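Side-chain contacts in yeast glycogen phosphorylase (Saccharomyces cerevisiae, PDB 1YGP), which belongs to the carbohydrate phosphorylase family, with a fold of the GT-B clan, and holds a bound pyridoxal-5'-phosphate: residues G109-N114 against Y262-P267; L116-I121 against T517-L522; L546-L551 against F858-R863. All blocks are in the same frame, centred on the assembly; numbering follows the deposited sequence.

Interaction 1 is a surface contact, whereas interactions 2 and 3 are buried. Interactions 1 and 2 share one short helix: the first half of helix 111-117 meets strand 255-267, and its end, with Asn118 just beyond, meets helix 518-524. Interaction 3 joins the loop that holds 546-551 to the start of helix 861-873, and it abuts interaction 2 through the salt bridge of Arg519 to Asp862 and through Pro518. None of the three has a hydrogen bond between its own segments. Interaction 1 is mainly a methyl at a ring edge, with an asparagine beside a proline; in interaction 2 an amide oxygen meets an arginine methylene, while interaction 3 pairs methionine and serine, with charges answered by residues beyond the contact.

Interaction 1 of 3, residues G109-N114 against Y262-P267; sequences GRALDN and YDFPVP
Ala111 and Phe264 form the firm part of this contact. The methyl carbon CB of Ala111 sits at the edge of the phenyl ring, near its plane, 4.1 Å from CZ of Phe264. CG of Phe264 is anti to the backbone N (chi1 178°), which sets the ring tip, CZ, beside the Ala111 methyl. CG2 of Val266, two residues on in the same strand, lies in the ring plane beside another part of the edge, 3.8 Å from CD1 of Phe264. Leu277 and Met108 also touch this ring. Strand 255-267 runs antiparallel to both its neighbours, 221-232 and 274-284, in the large mixed sheet of the first of the two Rossmann-like halves of the GT-B fold; backbone bonds join Phe264 to Leu277 and Val266 to Asn275. Pro265, between them, packs instead on Leu80 and Trp84 of helix 65-94. In the helix, the carboxylate of Glu156 accepts from the backbone N atoms of Ala111 and Leu112 and so holds the first turn of helix 111-117. The looser part is one helical turn farther on, where the side chain of Asn114 slants past the ring of Pro267; although the backbones come closer here than at Ala111, the side chains only brush past each other. No hydrogen bond links them, and all four touching residues keep some exposure to solvent. Arg520 and Gln524 of helix 518-524 touch the Asn114 side chain.

Interaction 2 of 3, residues L116-I121 against T517-L522; sequences LINMKI and TPRRWL
With chi1 of -62° in Asn118 and -78° in Arg519, each CG lies beside its own backbone N, and the two side chains meet at about a right angle. Two further bends in Arg519, at chi2 and chi3, fold its chain back, leaving the methylene CG at the front of the contact. OD1 of Asn118 rests 3.9 Å from CG of Arg519, and the amide and guanidinium planes are almost perpendicular; ND2 of Asn118 makes a weak bond to Asn114 O. Alongside, CG2 of Ile117 comes no closer than 4.5 Å to the same Arg519 CG. Asn118 is where helix 111-117 gives way to an inverse gamma turn, closed by a weak bond from Met119 N to Ile117 O (2.8 Å). In the other segment, Thr517 occupies the N-cap of helix 518-524: its OG1 accepts a weak bond from Arg519 N at 3.3 Å, lies 3.7 Å above one face of the Arg519 guanidinium, toward its rim, and is also bonded to Asp175. Trp521 of the same helix touches the pyridoxal-5'-phosphate. The guanidinium itself is held by Asp175 through NH2 and by Asp862 through NH1. Asn118 therefore meets the aliphatic part of an arginine whose charge is answered by two carboxylates, which implies that this helix end and helix 518-524 meet mainly by van der Waals packing, probably with little polar contribution.

Interaction 3 of 3, residues L546-L551 against F858-R863; sequences LDMAKL and FFSSDR
At the start of helix 861-873, Ser860 in the N-cap position packs against Met548, which opens the 3-10 segment of the loop between helices 527-536 and 562-584. CG of Met548 touches both heavy atoms of the serine side chain, 3.7 Å from CB and 3.8 Å from OG of Ser860. OG stands beside the serine's carbonyl carbon (chi1 177°), which leaves both CB and OG against Met548 CG; Pro518 of helix 518-524 is a common neighbour of both side chains. Less intimate is the approach of OD2 of Asp862 to the backbone O of Leu546, two acceptors 4.2 Å apart with no bond between them; the carboxylate turns to Arg519 and Ser176 instead. Within 858-863, NE of Arg863 donates to Phe858 O at 2.8 Å, in the carbonyl plane, and NH2 adds a weak bond to the same oxygen. That NH2 also lies 3.4 Å above the Phe858 ring plane, so the guanidinium lies over the rim of that ring. With Arg863 N bonded to Ser860 O, residues 860-863 form the first turn of a helix, with serine in the N-cap position.

Interaction 1 of 3, residues G109-N114 against Y262-P267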
loop_
_atom_site.group_PDB
_atom_site.type_symbol
_atom_site.label_atom_id
_atom_site.label_comp_id
_atom_site.label_asym_id
_atom_site.label_seq_id
_atom_site.Cartn_x
_atom_site.Cartn_y
_atom_site.Cartn_z
ATOM N N GLY A 109 -12.228 7.631 13.550
ATOM C CA GLY A 109 -13.516 7.615 12.871
ATOM C C GLY A 109 -13.366 7.956 11.398
ATOM O O GLY A 109 -12.402 7.466 10.802
ATOM N N ARG A 110 -14.256 8.731 10.769
ATOM C CA ARG A 110 -14.098 9.102 9.368
ATOM C C ARG A 110 -13.844 10.613 9.252
ATOM O O ARG A 110 -14.580 11.497 9.737
ATOM C CB ARG A 110 -15.308 8.832 8.564
ATOM C CG ARG A 110 -15.871 7.446 8.557
ATOM C CD ARG A 110 -17.170 7.558 7.738
ATOM N NE ARG A 110 -17.671 6.254 7.363
ATOM C CZ ARG A 110 -18.883 6.061 6.851
ATOM N NH1 ARG A 110 -19.752 7.042 6.644
ATOM N NH2 ARG A 110 -19.216 4.828 6.505
ATOM N N ALA A 111 -12.785 10.903 8.500
ATOM C CA ALA A 111 -12.303 12.256 8.362
ATOM C C ALA A 111 -13.023 13.231 7.468
ATOM O O ALA A 111 -13.101 14.388 7.875
ATOM C CB ALA A 111 -10.874 12.216 7.910
ATOM N N LEU A 112 -13.550 12.891 6.290
ATOM C CA LEU A 112 -14.187 13.880 5.403
ATOM C C LEU A 112 -15.226 14.826 5.997
ATOM O O LEU A 112 -15.036 16.038 5.903
ATOM C CB LEU A 112 -14.894 13.220 4.179
ATOM C CG LEU A 112 -14.798 13.803 2.742
ATOM C CD1 LEU A 112 -15.861 13.179 1.869
ATOM C CD2 LEU A 112 -15.100 15.273 2.700
ATOM N N ASP A 113 -16.314 14.396 6.631
ATOM C CA ASP A 113 -17.327 15.382 6.986
ATOM C C ASP A 113 -16.880 16.349 8.068
ATOM O O ASP A 113 -17.206 17.540 8.064
ATOM C CB ASP A 113 -18.556 14.672 7.424
ATOM C CG ASP A 113 -19.812 15.500 7.362
ATOM O OD1 ASP A 113 -19.867 16.481 6.626
ATOM O OD2 ASP A 113 -20.754 15.118 8.051
ATOM N N ASN A 114 -16.064 15.799 8.968
ATOM C CA ASN A 114 -15.449 16.579 9.990
ATOM C C ASN A 114 -14.631 17.675 9.332
ATOM O O ASN A 114 -14.710 18.813 9.801
ATOM C CB ASN A 114 -14.591 15.675 10.835
ATOM C CG ASN A 114 -14.092 16.396 12.076
ATOM O OD1 ASN A 114 -12.914 16.717 12.152
ATOM N ND2 ASN A 114 -14.910 16.744 13.076
ATOM N N TYR A 262 3.949 9.160 9.157
ATOM C CA TYR A 262 2.808 9.486 8.318
ATOM C C TYR A 262 2.071 10.589 9.071
ATOM O O TYR A 262 1.759 10.472 10.265
ATOM C CB TYR A 262 1.882 8.297 8.154
ATOM C CG TYR A 262 2.382 7.245 7.182
ATOM C CD1 TYR A 262 3.468 6.438 7.538
ATOM C CD2 TYR A 262 1.766 7.074 5.939
ATOM C CE1 TYR A 262 3.944 5.466 6.663
ATOM C CE2 TYR A 262 2.241 6.092 5.052
ATOM C CZ TYR A 262 3.330 5.298 5.427
ATOM O OH TYR A 262 3.825 4.322 4.590
ATOM N N ASP A 263 1.876 11.723 8.418
ATOM C CA ASP A 263 1.198 12.858 8.980
ATOM C C ASP A 263 -0.270 12.995 8.616
ATOM O O ASP A 263 -0.697 12.981 7.452
ATOM C CB ASP A 263 1.961 14.082 8.557
ATOM C CG ASP A 263 3.231 14.318 9.359
ATOM O OD1 ASP A 263 3.345 13.830 10.474
ATOM O OD2 ASP A 263 4.118 15.020 8.886
ATOM N N PHE A 264 -1.076 13.158 9.641
ATOM C CA PHE A 264 -2.493 13.319 9.467
ATOM C C PHE A 264 -2.764 14.754 9.914
ATOM O O PHE A 264 -2.461 15.075 11.070
ATOM C CB PHE A 264 -3.196 12.261 10.344
ATOM C CG PHE A 264 -4.710 12.385 10.278
ATOM C CD1 PHE A 264 -5.384 13.249 11.160
ATOM C CD2 PHE A 264 -5.414 11.691 9.294
ATOM C CE1 PHE A 264 -6.760 13.420 11.042
ATOM C CE2 PHE A 264 -6.792 11.871 9.188
ATOM C CZ PHE A 264 -7.464 12.733 10.055
ATOM N N PRO A 265 -3.251 15.674 9.078
ATOM C CA PRO A 265 -3.609 17.028 9.475
ATOM C C PRO A 265 -4.850 17.046 10.373
ATOM O O PRO A 265 -5.739 16.225 10.175
ATOM C CB PRO A 265 -3.754 17.718 8.123
ATOM C CG PRO A 265 -4.297 16.654 7.221
ATOM C CD PRO A 265 -3.502 15.443 7.661
ATOM N N VAL A 266 -5.002 17.935 11.354
ATOM C CA VAL A 266 -6.154 17.947 12.263
ATOM C C VAL A 266 -6.747 19.362 12.320
ATOM O O VAL A 266 -6.133 20.269 12.896
ATOM C CB VAL A 266 -5.733 17.492 13.714
ATOM C CG1 VAL A 266 -6.950 17.579 14.609
ATOM C CG2 VAL A 266 -5.218 16.054 13.755
ATOM N N PRO A 267 -7.922 19.618 11.731
ATOM C CA PRO A 267 -8.585 20.907 11.744
ATOM C C PRO A 267 -9.240 21.155 13.085
ATOM O O PRO A 267 -9.534 20.188 13.801
ATOM C CB PRO A 267 -9.555 20.821 10.617
ATOM C CG PRO A 267 -10.039 19.409 10.775
ATOM C CD PRO A 267 -8.776 18.630 11.092
#

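Interaction 2 of 3, residues L116-I121 against T517-L522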
loop_
_atom_site.group_PDB
_atom_site.type_symbol
_atom_site.label_atom_id
_atom_site.label_comp_id
_atom_site.label_asym_id
_atom_site.label_seq_id
_atom_site.Cartn_x
_atom_site.Cartn_y
_atom_site.Cartn_z
ATOM N N LEU A 116 -15.248 19.031 6.420
ATOM C CA LEU A 116 -16.196 19.958 5.828
ATOM C C LEU A 116 -16.777 20.952 6.835
ATOM O O LEU A 116 -17.039 22.124 6.501
ATOM C CB LEU A 116 -17.274 19.113 5.163
ATOM C CG LEU A 116 -17.288 19.030 3.644
ATOM C CD1 LEU A 116 -15.913 18.664 3.123
ATOM C CD2 LEU A 116 -18.322 18.002 3.211
ATOM N N ILE A 117 -17.016 20.481 8.062
ATOM C CA ILE A 117 -17.533 21.301 9.153
ATOM C C ILE A 117 -16.404 22.154 9.689
ATOM O O ILE A 117 -16.606 23.352 9.828
ATOM C CB ILE A 117 -18.117 20.399 10.282
ATOM C CG1 ILE A 117 -19.473 19.921 9.814
ATOM C CG2 ILE A 117 -18.253 21.121 11.618
ATOM C CD1 ILE A 117 -19.858 18.648 10.554
ATOM N N ASN A 118 -15.204 21.656 9.969
ATOM C CA ASN A 118 -14.168 22.499 10.515
ATOM C C ASN A 118 -13.443 23.124 9.348
ATOM O O ASN A 118 -12.247 22.871 9.133
ATOM C CB ASN A 118 -13.201 21.691 11.314
ATOM C CG ASN A 118 -13.855 21.038 12.482
ATOM O OD1 ASN A 118 -14.338 21.687 13.408
ATOM N ND2 ASN A 118 -13.909 19.720 12.426
ATOM N N MET A 119 -14.143 23.955 8.571
ATOM C CA MET A 119 -13.544 24.534 7.391
ATOM C C MET A 119 -13.885 26.001 7.390
ATOM O O MET A 119 -15.059 26.355 7.239
ATOM C CB MET A 119 -14.099 23.868 6.144
ATOM C CG MET A 119 -13.222 24.160 4.945
ATOM S SD MET A 119 -14.095 23.945 3.374
ATOM C CE MET A 119 -13.508 22.371 2.853
ATOM N N LYS A 120 -12.893 26.860 7.589
ATOM C CA LYS A 120 -13.084 28.311 7.537
ATOM C C LYS A 120 -12.919 28.809 6.109
ATOM O O LYS A 120 -12.119 28.243 5.365
ATOM C CB LYS A 120 -12.052 29.040 8.401
ATOM N N ILE A 121 -13.698 29.815 5.738
ATOM C CA ILE A 121 -13.648 30.458 4.427
ATOM C C ILE A 121 -13.364 31.930 4.786
ATOM O O ILE A 121 -12.510 32.556 4.154
ATOM C CB ILE A 121 -15.027 30.302 3.682
ATOM C CG1 ILE A 121 -15.285 28.849 3.347
ATOM C CG2 ILE A 121 -15.045 31.113 2.397
ATOM C CD1 ILE A 121 -14.212 28.129 2.524
ATOM N N THR A 517 -16.109 16.036 22.088
ATOM C CA THR A 517 -16.217 17.189 21.221
ATOM C C THR A 517 -17.641 17.457 20.707
ATOM O O THR A 517 -18.333 16.596 20.129
ATOM C CB THR A 517 -15.259 17.037 20.041
ATOM O OG1 THR A 517 -15.521 18.208 19.281
ATOM C CG2 THR A 517 -15.429 15.793 19.182
ATOM N N PRO A 518 -18.102 18.699 20.824
ATOM C CA PRO A 518 -19.380 19.135 20.304
ATOM C C PRO A 518 -19.474 19.046 18.801
ATOM O O PRO A 518 -20.545 18.746 18.270
ATOM C CB PRO A 518 -19.524 20.532 20.799
ATOM C CG PRO A 518 -18.745 20.517 22.073
ATOM C CD PRO A 518 -17.531 19.727 21.678
ATOM N N ARG A 519 -18.398 19.265 18.059
ATOM C CA ARG A 519 -18.565 19.271 16.621
ATOM C C ARG A 519 -18.841 17.889 16.073
ATOM O O ARG A 519 -19.672 17.776 15.174
ATOM C CB ARG A 519 -17.349 19.831 15.919
ATOM C CG ARG A 519 -17.240 21.349 15.949
ATOM C CD ARG A 519 -16.839 21.930 17.306
ATOM N NE ARG A 519 -15.466 21.649 17.682
ATOM C CZ ARG A 519 -15.032 21.955 18.912
ATOM N NH1 ARG A 519 -15.835 22.513 19.819
ATOM N NH2 ARG A 519 -13.767 21.702 19.260
ATOM N N ARG A 520 -18.248 16.791 16.550
ATOM C CA ARG A 520 -18.584 15.500 15.976
ATOM C C ARG A 520 -19.829 14.977 16.657
ATOM O O ARG A 520 -20.797 14.619 15.987
ATOM C CB ARG A 520 -17.476 14.485 16.156
ATOM C CG ARG A 520 -17.757 13.224 15.344
ATOM C CD ARG A 520 -16.700 12.139 15.524
ATOM N NE ARG A 520 -15.475 12.514 14.835
ATOM C CZ ARG A 520 -15.265 12.234 13.549
ATOM N NH1 ARG A 520 -16.166 11.587 12.813
ATOM N NH2 ARG A 520 -14.123 12.602 12.987
ATOM N N TRP A 521 -19.883 15.031 17.978
ATOM C CA TRP A 521 -20.996 14.409 18.645
ATOM C C TRP A 521 -22.315 15.182 18.632
ATOM O O TRP A 521 -23.348 14.523 18.790
ATOM C CB TRP A 521 -20.453 14.047 20.041
ATOM C CG TRP A 521 -19.370 12.979 19.830
ATOM C CD1 TRP A 521 -18.053 13.209 20.160
ATOM C CD2 TRP A 521 -19.542 11.746 19.230
ATOM N NE1 TRP A 521 -17.393 12.144 19.764
ATOM C CE2 TRP A 521 -18.229 11.256 19.208
ATOM C CE3 TRP A 521 -20.582 10.977 18.696
ATOM C CZ2 TRP A 521 -17.942 10.005 18.654
ATOM C CZ3 TRP A 521 -20.296 9.730 18.142
ATOM C CH2 TRP A 521 -18.988 9.251 18.119
ATOM N N LEU A 522 -22.366 16.508 18.375
ATOM C CA LEU A 522 -23.636 17.219 18.217
ATOM C C LEU A 522 -23.828 17.717 16.787
ATOM O O LEU A 522 -24.829 17.418 16.132
ATOM C CB LEU A 522 -23.717 18.416 19.169
ATOM C CG LEU A 522 -24.894 19.411 19.132
ATOM C CD1 LEU A 522 -26.194 18.698 19.342
ATOM C CD2 LEU A 522 -24.773 20.407 20.261
#

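Interaction 3 of 3, residues L546-L551 against F858-R863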
loop_
_atom_site.group_PDB
_atom_site.type_symbol
_atom_site.label_atom_id
_atom_site.label_comp_id
_atom_site.label_asym_id
_atom_site.label_seq_id
_atom_site.Cartn_x
_atom_site.Cartn_y
_atom_site.Cartn_z
ATOM N N LEU A 546 -18.501 26.577 20.362
ATOM C CA LEU A 546 -17.341 27.051 21.081
ATOM C C LEU A 546 -17.725 27.368 22.521
ATOM O O LEU A 546 -16.950 27.085 23.445
ATOM C CB LEU A 546 -16.784 28.303 20.451
ATOM C CG LEU A 546 -15.789 28.190 19.321
ATOM C CD1 LEU A 546 -15.466 26.752 18.959
ATOM C CD2 LEU A 546 -16.397 28.881 18.144
ATOM N N ASP A 547 -18.905 27.951 22.763
ATOM C CA ASP A 547 -19.306 28.236 24.125
ATOM C C ASP A 547 -20.525 27.431 24.539
ATOM O O ASP A 547 -21.648 27.942 24.554
ATOM C CB ASP A 547 -19.592 29.728 24.283
ATOM C CG ASP A 547 -19.881 30.145 25.725
ATOM O OD1 ASP A 547 -19.406 29.493 26.669
ATOM O OD2 ASP A 547 -20.597 31.137 25.892
ATOM N N MET A 548 -20.304 26.180 24.954
ATOM C CA MET A 548 -21.403 25.305 25.347
ATOM C C MET A 548 -22.235 25.846 26.507
ATOM O O MET A 548 -23.407 25.501 26.674
ATOM C CB MET A 548 -20.888 23.923 25.742
ATOM C CG MET A 548 -20.444 23.038 24.619
ATOM S SD MET A 548 -21.760 22.922 23.404
ATOM C CE MET A 548 -22.181 21.217 23.556
ATOM N N ALA A 549 -21.662 26.738 27.315
ATOM C CA ALA A 549 -22.365 27.374 28.417
ATOM C C ALA A 549 -23.661 28.062 27.992
ATOM O O ALA A 549 -24.661 28.007 28.712
ATOM C CB ALA A 549 -21.466 28.409 29.061
ATOM N N LYS A 550 -23.718 28.639 26.793
ATOM C CA LYS A 550 -24.938 29.275 26.330
ATOM C C LYS A 550 -26.127 28.323 26.223
ATOM O O LYS A 550 -27.272 28.784 26.169
ATOM C CB LYS A 550 -24.761 29.894 24.959
ATOM C CG LYS A 550 -23.647 30.925 24.849
ATOM C CD LYS A 550 -23.906 31.956 23.752
ATOM C CE LYS A 550 -24.167 31.394 22.343
ATOM N NZ LYS A 550 -24.646 32.441 21.449
ATOM N N LEU A 551 -25.957 26.997 26.227
ATOM C CA LEU A 551 -27.104 26.127 26.036
ATOM C C LEU A 551 -28.096 26.093 27.188
ATOM O O LEU A 551 -29.243 25.667 27.003
ATOM C CB LEU A 551 -26.603 24.710 25.696
ATOM C CG LEU A 551 -26.693 24.270 24.211
ATOM C CD1 LEU A 551 -25.942 25.216 23.316
ATOM C CD2 LEU A 551 -26.066 22.901 24.048
ATOM N N PHE A 858 -20.707 21.178 30.330
ATOM C CA PHE A 858 -19.455 21.003 31.056
ATOM C C PHE A 858 -18.662 19.845 30.462
ATOM O O PHE A 858 -17.433 19.815 30.545
ATOM C CB PHE A 858 -19.764 20.724 32.503
ATOM C CG PHE A 858 -18.611 20.246 33.375
ATOM C CD1 PHE A 858 -17.753 21.164 33.979
ATOM C CD2 PHE A 858 -18.456 18.876 33.625
ATOM C CE1 PHE A 858 -16.749 20.711 34.837
ATOM C CE2 PHE A 858 -17.448 18.433 34.483
ATOM C CZ PHE A 858 -16.597 19.351 35.091
ATOM N N PHE A 859 -19.337 18.880 29.846
ATOM C CA PHE A 859 -18.624 17.752 29.301
ATOM C C PHE A 859 -18.067 18.067 27.919
ATOM O O PHE A 859 -17.789 17.138 27.159
ATOM C CB PHE A 859 -19.558 16.544 29.254
ATOM C CG PHE A 859 -20.151 16.238 30.612
ATOM C CD1 PHE A 859 -19.316 15.875 31.674
ATOM C CD2 PHE A 859 -21.529 16.368 30.799
ATOM C CE1 PHE A 859 -19.870 15.647 32.938
ATOM C CE2 PHE A 859 -22.069 16.134 32.066
ATOM C CZ PHE A 859 -21.243 15.777 33.135
ATOM N N SER A 860 -17.868 19.327 27.526
ATOM C CA SER A 860 -17.246 19.600 26.251
ATOM C C SER A 860 -15.741 19.379 26.388
ATOM O O SER A 860 -15.083 19.980 27.250
ATOM C CB SER A 860 -17.550 21.030 25.872
ATOM O OG SER A 860 -16.943 21.457 24.658
ATOM N N SER A 861 -15.115 18.583 25.517
ATOM C CA SER A 861 -13.674 18.352 25.566
ATOM C C SER A 861 -12.862 19.643 25.458
ATOM O O SER A 861 -11.669 19.617 25.783
ATOM C CB SER A 861 -13.260 17.402 24.450
ATOM O OG SER A 861 -13.813 17.760 23.182
ATOM N N ASP A 862 -13.482 20.779 25.057
ATOM C CA ASP A 862 -12.800 22.075 25.034
ATOM C C ASP A 862 -12.492 22.545 26.434
ATOM O O ASP A 862 -11.391 23.040 26.695
ATOM C CB ASP A 862 -13.631 23.156 24.365
ATOM C CG ASP A 862 -13.832 23.013 22.857
ATOM O OD1 ASP A 862 -13.139 22.237 22.184
ATOM O OD2 ASP A 862 -14.715 23.714 22.363
ATOM N N ARG A 863 -13.438 22.299 27.348
ATOM C CA ARG A 863 -13.251 22.597 28.758
ATOM C C ARG A 863 -12.207 21.621 29.301
ATOM O O ARG A 863 -11.338 22.113 30.016
ATOM C CB ARG A 863 -14.587 22.448 29.478
ATOM C CG ARG A 863 -14.699 22.765 30.956
ATOM C CD ARG A 863 -14.164 21.662 31.846
ATOM N NE ARG A 863 -14.982 20.464 31.797
ATOM C CZ ARG A 863 -14.469 19.242 31.962
ATOM N NH1 ARG A 863 -13.167 19.037 32.180
ATOM N NH2 ARG A 863 -15.289 18.204 31.932
#